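Local coordinates for protein terminal oxygenase component of carbazole 1,9a-dioxygenase (Nocardioides aromaticivorans, PDB 3GCF) that probably catalyses the angular dioxygenation of carbazole as the terminal component of a Rieske non-heme iron oxygenase, taking electrons from a ferredoxin, at residues 218-231 against 364-378. Numbering follows the deposited sequence.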
# COMPACT_ATOMS: atom_id res chain seq x y z
N MET A 218 -35.49 25.38 2.51
CA MET A 218 -35.26 24.13 1.78
C MET A 218 -36.56 23.47 1.34
O MET A 218 -37.51 23.35 2.11
CB MET A 218 -34.49 23.15 2.68
CG MET A 218 -33.18 23.70 3.23
SD MET A 218 -32.66 22.82 4.73
CE MET A 218 -32.02 24.14 5.70
N GLN A 219 -36.60 23.03 0.08
CA GLN A 219 -37.79 22.38 -0.43
C GLN A 219 -37.46 21.00 -0.99
O GLN A 219 -36.53 20.84 -1.77
CB GLN A 219 -38.45 23.22 -1.52
CG GLN A 219 -39.88 22.77 -1.82
CD GLN A 219 -40.60 23.66 -2.80
OE1 GLN A 219 -40.58 24.89 -2.66
NE2 GLN A 219 -41.25 23.06 -3.79
N VAL A 220 -38.23 20.01 -0.57
CA VAL A 220 -38.03 18.64 -1.03
C VAL A 220 -38.99 18.33 -2.18
O VAL A 220 -40.19 18.51 -2.06
CB VAL A 220 -38.27 17.64 0.12
CG1 VAL A 220 -38.04 16.22 -0.37
CG2 VAL A 220 -37.35 17.96 1.28
N TYR A 221 -38.43 17.87 -3.29
CA TYR A 221 -39.22 17.50 -4.46
C TYR A 221 -39.26 15.99 -4.48
O TYR A 221 -38.28 15.34 -4.85
CB TYR A 221 -38.57 18.04 -5.74
CG TYR A 221 -38.72 19.53 -5.90
CD1 TYR A 221 -39.93 20.08 -6.32
CD2 TYR A 221 -37.68 20.40 -5.58
CE1 TYR A 221 -40.11 21.45 -6.42
CE2 TYR A 221 -37.84 21.78 -5.67
CZ TYR A 221 -39.06 22.30 -6.09
OH TYR A 221 -39.24 23.66 -6.18
N ASP A 222 -40.39 15.43 -4.07
CA ASP A 222 -40.54 13.99 -4.02
C ASP A 222 -41.84 13.52 -4.67
O ASP A 222 -42.49 12.59 -4.20
CB ASP A 222 -40.47 13.54 -2.56
CG ASP A 222 -40.54 12.04 -2.39
OD1 ASP A 222 -40.13 11.32 -3.32
OD2 ASP A 222 -40.99 11.59 -1.32
N GLU A 223 -42.21 14.18 -5.76
CA GLU A 223 -43.42 13.84 -6.50
C GLU A 223 -42.99 13.43 -7.90
O GLU A 223 -42.72 14.29 -8.74
CB GLU A 223 -44.35 15.05 -6.57
CG GLU A 223 -45.73 14.74 -7.13
CD GLU A 223 -46.61 15.97 -7.24
OE1 GLU A 223 -46.30 16.85 -8.08
OE2 GLU A 223 -47.61 16.05 -6.49
N ASN A 224 -42.93 12.13 -8.16
CA ASN A 224 -42.49 11.64 -9.47
C ASN A 224 -40.99 11.89 -9.54
O ASN A 224 -40.33 12.00 -8.51
CB ASN A 224 -43.21 12.39 -10.61
CG ASN A 224 -44.68 12.02 -10.72
OD1 ASN A 224 -45.47 12.78 -11.28
ND2 ASN A 224 -45.05 10.85 -10.20
N TRP A 225 -40.45 11.98 -10.76
CA TRP A 225 -39.02 12.22 -10.93
C TRP A 225 -38.78 13.42 -11.83
O TRP A 225 -39.62 13.75 -12.67
CB TRP A 225 -38.34 10.98 -11.53
CG TRP A 225 -38.46 9.75 -10.69
CD1 TRP A 225 -39.45 8.80 -10.75
CD2 TRP A 225 -37.55 9.31 -9.67
NE1 TRP A 225 -39.21 7.81 -9.83
CE2 TRP A 225 -38.05 8.09 -9.15
CE3 TRP A 225 -36.37 9.83 -9.14
CZ2 TRP A 225 -37.41 7.39 -8.13
CZ3 TRP A 225 -35.73 9.13 -8.12
CH2 TRP A 225 -36.25 7.92 -7.63
N PRO A 226 -37.63 14.09 -11.68
CA PRO A 226 -36.55 13.78 -10.73
C PRO A 226 -36.87 14.19 -9.30
O PRO A 226 -37.73 15.02 -9.06
CB PRO A 226 -35.37 14.56 -11.30
CG PRO A 226 -36.03 15.78 -11.87
CD PRO A 226 -37.24 15.20 -12.58
N LYS A 227 -36.16 13.59 -8.34
CA LYS A 227 -36.37 13.91 -6.94
C LYS A 227 -35.12 14.56 -6.37
O LYS A 227 -34.00 14.17 -6.72
CB LYS A 227 -36.70 12.65 -6.14
CG LYS A 227 -37.94 11.89 -6.61
CD LYS A 227 -38.12 10.62 -5.78
CE LYS A 227 -39.29 9.77 -6.28
NZ LYS A 227 -40.60 10.50 -6.23
N GLY A 228 -35.31 15.55 -5.50
CA GLY A 228 -34.17 16.21 -4.91
C GLY A 228 -34.53 17.25 -3.87
O GLY A 228 -35.70 17.41 -3.50
N VAL A 229 -33.52 17.96 -3.39
CA VAL A 229 -33.70 19.00 -2.39
C VAL A 229 -33.17 20.32 -2.95
O VAL A 229 -32.09 20.36 -3.54
CB VAL A 229 -32.95 18.64 -1.09
CG1 VAL A 229 -33.33 19.62 0.01
CG2 VAL A 229 -33.27 17.21 -0.69
N LEU A 230 -33.93 21.39 -2.77
CA LEU A 230 -33.53 22.69 -3.28
C LEU A 230 -33.36 23.73 -2.17
O LEU A 230 -34.24 23.89 -1.32
CB LEU A 230 -34.56 23.18 -4.30
CG LEU A 230 -34.42 24.52 -5.04
CD1 LEU A 230 -34.66 25.67 -4.10
CD2 LEU A 230 -33.06 24.62 -5.67
N ASP A 231 -32.23 24.43 -2.20
CA ASP A 231 -31.94 25.49 -1.23
C ASP A 231 -32.21 26.83 -1.93
O ASP A 231 -31.57 27.14 -2.93
CB ASP A 231 -30.48 25.46 -0.77
CG ASP A 231 -30.14 24.26 0.09
OD1 ASP A 231 -31.05 23.51 0.49
OD2 ASP A 231 -28.93 24.09 0.39
N MET A 364 -29.00 20.87 7.71
CA MET A 364 -30.31 20.27 7.52
C MET A 364 -30.63 19.97 6.06
O MET A 364 -31.37 19.03 5.77
CB MET A 364 -31.41 21.16 8.11
CG MET A 364 -31.39 21.21 9.63
SD MET A 364 -31.39 19.54 10.37
CE MET A 364 -29.68 19.41 11.02
N CYS A 365 -30.08 20.75 5.13
CA CYS A 365 -30.36 20.46 3.73
C CYS A 365 -29.71 19.12 3.38
O CYS A 365 -30.25 18.36 2.58
CB CYS A 365 -29.85 21.59 2.81
SG CYS A 365 -28.07 21.90 2.76
N ILE A 366 -28.57 18.83 4.00
CA ILE A 366 -27.89 17.57 3.74
C ILE A 366 -28.68 16.43 4.39
O ILE A 366 -28.77 15.33 3.84
CB ILE A 366 -26.44 17.59 4.29
CG1 ILE A 366 -25.60 18.54 3.44
CG2 ILE A 366 -25.84 16.19 4.29
CD1 ILE A 366 -24.21 18.79 3.98
N VAL A 367 -29.25 16.70 5.56
CA VAL A 367 -30.05 15.70 6.25
C VAL A 367 -31.28 15.34 5.42
O VAL A 367 -31.67 14.18 5.34
CB VAL A 367 -30.51 16.19 7.64
CG1 VAL A 367 -31.52 15.21 8.23
CG2 VAL A 367 -29.31 16.33 8.56
N LYS A 368 -31.90 16.35 4.80
CA LYS A 368 -33.08 16.10 3.97
C LYS A 368 -32.68 15.27 2.76
O LYS A 368 -33.44 14.41 2.32
CB LYS A 368 -33.70 17.42 3.50
CG LYS A 368 -34.36 18.22 4.60
CD LYS A 368 -34.96 19.50 4.06
CE LYS A 368 -35.41 20.41 5.19
NZ LYS A 368 -36.41 19.74 6.05
N TRP A 369 -31.50 15.54 2.23
CA TRP A 369 -30.99 14.81 1.07
C TRP A 369 -30.72 13.35 1.43
O TRP A 369 -31.06 12.45 0.66
CB TRP A 369 -29.70 15.47 0.54
CG TRP A 369 -28.67 14.50 0.01
CD1 TRP A 369 -27.52 14.12 0.62
CD2 TRP A 369 -28.75 13.74 -1.21
NE1 TRP A 369 -26.87 13.17 -0.13
CE2 TRP A 369 -27.60 12.92 -1.26
CE3 TRP A 369 -29.67 13.68 -2.26
CZ2 TRP A 369 -27.36 12.03 -2.32
CZ3 TRP A 369 -29.43 12.79 -3.32
CH2 TRP A 369 -28.28 11.98 -3.33
N ARG A 370 -30.13 13.11 2.59
CA ARG A 370 -29.83 11.74 3.02
C ARG A 370 -31.12 10.95 3.18
O ARG A 370 -31.21 9.80 2.77
CB ARG A 370 -29.09 11.73 4.35
CG ARG A 370 -27.70 12.33 4.29
CD ARG A 370 -27.07 12.33 5.67
NE ARG A 370 -25.69 12.79 5.65
CZ ARG A 370 -24.98 13.04 6.74
NH1 ARG A 370 -25.52 12.87 7.94
NH2 ARG A 370 -23.72 13.44 6.64
N THR A 371 -32.12 11.60 3.78
CA THR A 371 -33.42 11.00 4.03
C THR A 371 -34.12 10.65 2.73
O THR A 371 -34.60 9.53 2.55
CB THR A 371 -34.31 11.96 4.82
OG1 THR A 371 -33.68 12.26 6.07
CG2 THR A 371 -35.68 11.35 5.08
N LEU A 372 -34.16 11.60 1.81
CA LEU A 372 -34.79 11.38 0.52
C LEU A 372 -34.08 10.28 -0.27
O LEU A 372 -34.73 9.46 -0.92
CB LEU A 372 -34.79 12.68 -0.29
CG LEU A 372 -35.40 12.58 -1.69
CD1 LEU A 372 -36.91 12.40 -1.59
CD2 LEU A 372 -35.05 13.84 -2.48
N ALA A 373 -32.76 10.26 -0.20
CA ALA A 373 -31.97 9.26 -0.91
C ALA A 373 -32.16 7.87 -0.32
O ALA A 373 -32.27 6.88 -1.04
CB ALA A 373 -30.49 9.65 -0.88
N SER A 374 -32.21 7.80 1.00
CA SER A 374 -32.40 6.53 1.68
C SER A 374 -33.77 5.96 1.32
O SER A 374 -33.91 4.75 1.15
CB SER A 374 -32.30 6.73 3.20
OG SER A 374 -32.52 5.52 3.90
N GLU A 375 -34.77 6.83 1.19
CA GLU A 375 -36.12 6.40 0.85
C GLU A 375 -36.39 6.20 -0.64
O GLU A 375 -37.23 5.39 -1.01
CB GLU A 375 -37.15 7.40 1.37
CG GLU A 375 -36.99 7.81 2.82
CD GLU A 375 -37.97 8.91 3.23
OE1 GLU A 375 -38.20 9.84 2.42
OE2 GLU A 375 -38.50 8.84 4.36
N ARG A 376 -35.68 6.94 -1.49
CA ARG A 376 -35.94 6.84 -2.92
C ARG A 376 -34.86 6.25 -3.82
O ARG A 376 -35.11 6.01 -5.00
CB ARG A 376 -36.34 8.21 -3.46
CG ARG A 376 -37.47 8.87 -2.69
CD ARG A 376 -38.81 8.21 -2.96
NE ARG A 376 -39.85 8.78 -2.12
CZ ARG A 376 -41.15 8.55 -2.27
NH1 ARG A 376 -41.58 7.74 -3.24
NH2 ARG A 376 -42.02 9.11 -1.44
N GLY A 377 -33.66 6.03 -3.29
CA GLY A 377 -32.62 5.44 -4.12
C GLY A 377 -33.20 4.15 -4.68
O GLY A 377 -33.65 3.31 -3.92
N ARG A 378 -33.20 3.99 -6.00
CA ARG A 378 -33.78 2.79 -6.61
C ARG A 378 -33.11 1.48 -6.23
O ARG A 378 -33.77 0.45 -6.14
CB ARG A 378 -33.81 2.92 -8.13
CG ARG A 378 -34.90 3.85 -8.65
CD ARG A 378 -34.66 4.10 -10.12
NE ARG A 378 -35.58 5.08 -10.70
CZ ARG A 378 -36.77 4.78 -11.20
NH1 ARG A 378 -37.21 3.53 -11.17
NH2 ARG A 378 -37.51 5.73 -11.75
O HOH W 1 -38.43 21.13 3.86
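C365, on the first turn of helix 364-376, is small enough to sit beneath two hairpin residues: the M218 sulfur rests on its backbone, SD to N 3.3 Å, and D231 OD1 lies 3.2 Å from its CB. K368 runs its aliphatic chain past M218 and V220, CD to V220 CG2 4.0 Å, and its bend at chi4 (-59°) lets NZ make a weak hydrogen bond to a water that donates to M218 O. The V229 methyl CG2 lies 3.7 Å from W369 CA, while W369 NE1 is hydrogen-bonded to the hydroxyl of Y24. L372 is the main apolar side chain of the helix face, its forked end reaching both strands: CD1 meets V220 and D222, CD2 meets V229 and the backbone of G228, 3.5 Å from G228 N. R376, bent at chi2, lays its methylenes across K227 and brings NH2 to D222 OD2 in a salt bridge (2.7 Å, weak by angle), the planes 72° apart; K227 NZ holds OD1. Cutting R376 back to an alanine would probably cost D222 OD2 its arginine partner and K227 CD the methylenes packed on it. Beyond the helix, R378 lays its guanidinium on W225 in an off-centre cation-pi stack, planes 23° apart, opposite K227 CE, and also pairs with E153. The helix thus covers hairpin 218-231, whose strand 218-221 edges the antiparallel sheet of the Bet v 1-like (helix-grip) catalytic domain.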